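Local coordinates for succinate dehydrogenase subunit A (PDB 7D6V), which probably oxidises succinate to fumarate with its bound FAD, passing the electrons on toward quinone as the flavoprotein subunit of a succinate dehydrogenase, at residues 11-16 / 32-37. Numbering follows the deposited sequence.
Sequences VVVIGA and LRVAVV. With FAD (flavin-adenine dinucleotide), chain D.
G15, its backbone beside the V37 carbonyl, is pressed against the FAD ribose where two parallel strands run out, and a side chain here would collide with the sugar. The positive phi of G15 (132°) also suits a residue without CB. This is the opening beta-alpha-beta unit of a Rossmann-type dinucleotide fold, strand 11-14, helix 18-30 and strand 34-37, with G15 consistent with the first glycine of a GxGxxG motif.

Behind the turn the strands are zipped by backbone bonds. V13 turns both its N-H and its C=O toward strand 34-37, its N giving to A35 O and its O accepting from V37 N at 3.0 Å with a nearly straight N-H...O angle of 179°; A35 N in turn reaches V11 O.

Small, beta-branched side chains suit these buried inner strands. V11, V13, V34 and V36 share one face, where helix 18-30 covers the last three and A443 of helix 427-448 meets V11. V11 turns CG1 between its backbone N and carbonyl carbon (chi1 63°), bringing that methyl alongside V34, 3.7 Å from V34 CG2. On the other face V12 CG1 meets V37 CG2 at 4.0 Å, beside the compact A35.

At the strand end, I14 lays its CG2 methyl against the adenine, 3.5 Å from FAD C2A, while A16 N donates to the ribose hydroxyl oxygen FAD O3B at 3.2 Å.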
loop_
_atom_site.group_PDB
_atom_site.type_symbol
_atom_site.label_atom_id
_atom_site.label_comp_id
_atom_site.label_asym_id
_atom_site.label_seq_id
_atom_site.Cartn_x
_atom_site.Cartn_y
_atom_site.Cartn_z
ATOM N N VAL A 11 13.711 0.099 -26.962
ATOM C CA VAL A 11 12.278 0.207 -26.739
ATOM C C VAL A 11 12.052 1.090 -25.522
ATOM O O VAL A 11 12.836 1.083 -24.570
ATOM C CB VAL A 11 11.620 -1.185 -26.562
ATOM C CG1 VAL A 11 12.169 -1.890 -25.338
ATOM C CG2 VAL A 11 10.106 -1.072 -26.488
ATOM N N VAL A 12 10.985 1.883 -25.572
ATOM C CA VAL A 12 10.559 2.708 -24.450
ATOM C C VAL A 12 9.171 2.254 -24.030
ATOM O O VAL A 12 8.249 2.222 -24.851
ATOM C CB VAL A 12 10.565 4.206 -24.806
ATOM C CG1 VAL A 12 9.992 5.023 -23.664
ATOM C CG2 VAL A 12 11.970 4.669 -25.119
ATOM N N VAL A 13 9.025 1.898 -22.759
ATOM C CA VAL A 13 7.739 1.528 -22.184
ATOM C C VAL A 13 7.259 2.698 -21.340
ATOM O O VAL A 13 7.911 3.072 -20.359
ATOM C CB VAL A 13 7.844 0.239 -21.353
ATOM C CG1 VAL A 13 6.495 -0.125 -20.771
ATOM C CG2 VAL A 13 8.371 -0.894 -22.209
ATOM N N ILE A 14 6.125 3.276 -21.717
ATOM C CA ILE A 14 5.647 4.520 -21.121
ATOM C C ILE A 14 4.651 4.141 -20.031
ATOM O O ILE A 14 3.441 4.171 -20.223
ATOM C CB ILE A 14 5.034 5.447 -22.170
ATOM C CG1 ILE A 14 6.013 5.661 -23.323
ATOM C CG2 ILE A 14 4.660 6.780 -21.555
ATOM C CD1 ILE A 14 5.496 6.581 -24.394
ATOM N N GLY A 15 5.161 3.838 -18.846
ATOM C CA GLY A 15 4.281 3.458 -17.762
ATOM C C GLY A 15 4.724 2.203 -17.051
ATOM O O GLY A 15 5.079 1.213 -17.695
ATOM N N ALA A 16 4.704 2.223 -15.722
ATOM C CA ALA A 16 5.134 1.079 -14.927
ATOM C C ALA A 16 3.958 0.621 -14.078
ATOM O O ALA A 16 3.858 0.941 -12.894
ATOM C CB ALA A 16 6.334 1.439 -14.072
ATOM N N LEU A 32 17.602 -6.505 -24.953
ATOM C CA LEU A 32 17.229 -5.181 -25.426
ATOM C C LEU A 32 17.590 -4.177 -24.349
ATOM O O LEU A 32 17.610 -4.508 -23.161
ATOM C CB LEU A 32 15.730 -5.080 -25.737
ATOM C CG LEU A 32 15.137 -5.620 -27.037
ATOM C CD1 LEU A 32 13.685 -5.199 -27.160
ATOM C CD2 LEU A 32 15.923 -5.128 -28.223
ATOM N N ARG A 33 17.872 -2.953 -24.775
ATOM C CA ARG A 33 17.992 -1.832 -23.857
ATOM C C ARG A 33 16.624 -1.180 -23.721
ATOM O O ARG A 33 16.082 -0.658 -24.698
ATOM C CB ARG A 33 19.028 -0.828 -24.353
ATOM C CG ARG A 33 20.365 -1.443 -24.697
ATOM C CD ARG A 33 21.432 -0.377 -24.796
ATOM N NE ARG A 33 21.545 0.391 -23.559
ATOM C CZ ARG A 33 21.388 1.707 -23.478
ATOM N NH1 ARG A 33 21.514 2.320 -22.310
ATOM N NH2 ARG A 33 21.109 2.412 -24.565
ATOM N N VAL A 34 16.071 -1.211 -22.513
ATOM C CA VAL A 34 14.702 -0.787 -22.252
ATOM C C VAL A 34 14.729 0.416 -21.323
ATOM O O VAL A 34 15.427 0.405 -20.305
ATOM C CB VAL A 34 13.866 -1.924 -21.639
ATOM C CG1 VAL A 34 12.396 -1.553 -21.618
ATOM C CG2 VAL A 34 14.079 -3.208 -22.409
ATOM N N ALA A 35 13.970 1.447 -21.677
ATOM C CA ALA A 35 13.753 2.606 -20.825
ATOM C C ALA A 35 12.338 2.546 -20.273
ATOM O O ALA A 35 11.386 2.310 -21.022
ATOM C CB ALA A 35 13.972 3.906 -21.599
ATOM N N VAL A 36 12.201 2.747 -18.969
ATOM C CA VAL A 36 10.910 2.697 -18.292
ATOM C C VAL A 36 10.585 4.115 -17.854
ATOM O O VAL A 36 11.294 4.693 -17.022
ATOM C CB VAL A 36 10.934 1.748 -17.089
ATOM C CG1 VAL A 36 9.607 1.787 -16.351
ATOM C CG2 VAL A 36 11.301 0.353 -17.508
ATOM N N VAL A 37 9.511 4.678 -18.396
ATOM C CA VAL A 37 9.095 6.041 -18.092
ATOM C C VAL A 37 7.795 5.977 -17.308
ATOM O O VAL A 37 6.833 5.335 -17.742
ATOM C CB VAL A 37 8.935 6.879 -19.372
ATOM C CG1 VAL A 37 8.510 8.293 -19.028
ATOM C CG2 VAL A 37 10.234 6.885 -20.154
HETATM P PA FAD D . -1.521 1.354 -14.431
HETATM O O1A FAD D . -0.574 0.468 -13.711
HETATM O O2A FAD D . -2.773 1.775 -13.764
HETATM O O5B FAD D . -0.729 2.695 -14.783
HETATM C C5B FAD D . -0.170 2.970 -16.054
HETATM C C4B FAD D . 1.200 3.605 -15.889
HETATM O O4B FAD D . 1.460 4.506 -16.960
HETATM C C3B FAD D . 1.359 4.422 -14.630
HETATM O O3B FAD D . 2.630 4.107 -14.084
HETATM C C2B FAD D . 1.390 5.851 -15.104
HETATM O O2B FAD D . 2.169 6.693 -14.265
HETATM C C1B FAD D . 2.024 5.707 -16.456
HETATM N N9A FAD D . 1.692 6.846 -17.326
HETATM C C8A FAD D . 0.471 7.255 -17.669
HETATM N N7A FAD D . 0.538 8.325 -18.481
HETATM C C5A FAD D . 1.830 8.614 -18.663
HETATM C C6A FAD D . 2.608 9.618 -19.403
HETATM N N6A FAD D . 2.007 10.564 -20.141
HETATM N N1A FAD D . 3.942 9.561 -19.320
HETATM C C2A FAD D . 4.572 8.629 -18.601
HETATM N N3A FAD D . 3.931 7.692 -17.906
HETATM C C4A FAD D . 2.586 7.633 -17.899
HETATM N N1 FAD D . -9.102 -4.977 -11.850
HETATM C C2 FAD D . -9.275 -6.244 -11.426
HETATM O O2 FAD D . -9.127 -7.163 -12.237
HETATM N N3 FAD D . -9.601 -6.560 -10.172
HETATM C C4 FAD D . -9.785 -5.632 -9.242
HETATM O O4 FAD D . -10.086 -5.948 -8.084
HETATM C C4X FAD D . -9.621 -4.217 -9.613
HETATM N N5 FAD D . -9.790 -3.229 -8.720
HETATM C C5X FAD D . -9.627 -1.950 -9.091
HETATM C C6 FAD D . -9.802 -0.942 -8.156
HETATM C C7 FAD D . -9.642 0.378 -8.529
HETATM C C7M FAD D . -9.831 1.478 -7.527
HETATM C C8 FAD D . -9.282 0.713 -9.921
HETATM C C8M FAD D . -9.106 2.147 -10.326
HETATM C C9 FAD D . -9.101 -0.287 -10.858
HETATM C C9A FAD D . -9.264 -1.606 -10.487
HETATM N N10 FAD D . -9.085 -2.619 -11.432
HETATM C C10 FAD D . -9.257 -3.940 -11.012
HETATM C "C1'" FAD D . -8.714 -2.311 -12.809
HETATM C "C2'" FAD D . -7.233 -2.609 -13.012
HETATM O "O2'" FAD D . -6.500 -2.283 -11.834
HETATM C "C3'" FAD D . -6.629 -1.799 -14.144
HETATM O "O3'" FAD D . -7.237 -2.201 -15.364
HETATM C "C4'" FAD D . -5.132 -2.049 -14.241
HETATM O "O4'" FAD D . -4.500 -1.645 -13.036
HETATM C "C5'" FAD D . -4.491 -1.288 -15.385
HETATM O "O5'" FAD D . -3.084 -1.427 -15.251
HETATM P P FAD D . -2.049 -0.795 -16.285
HETATM O O1P FAD D . -0.741 -1.463 -16.055
HETATM O O2P FAD D . -2.631 -0.822 -17.653
HETATM O O3P FAD D . -1.937 0.752 -15.858
#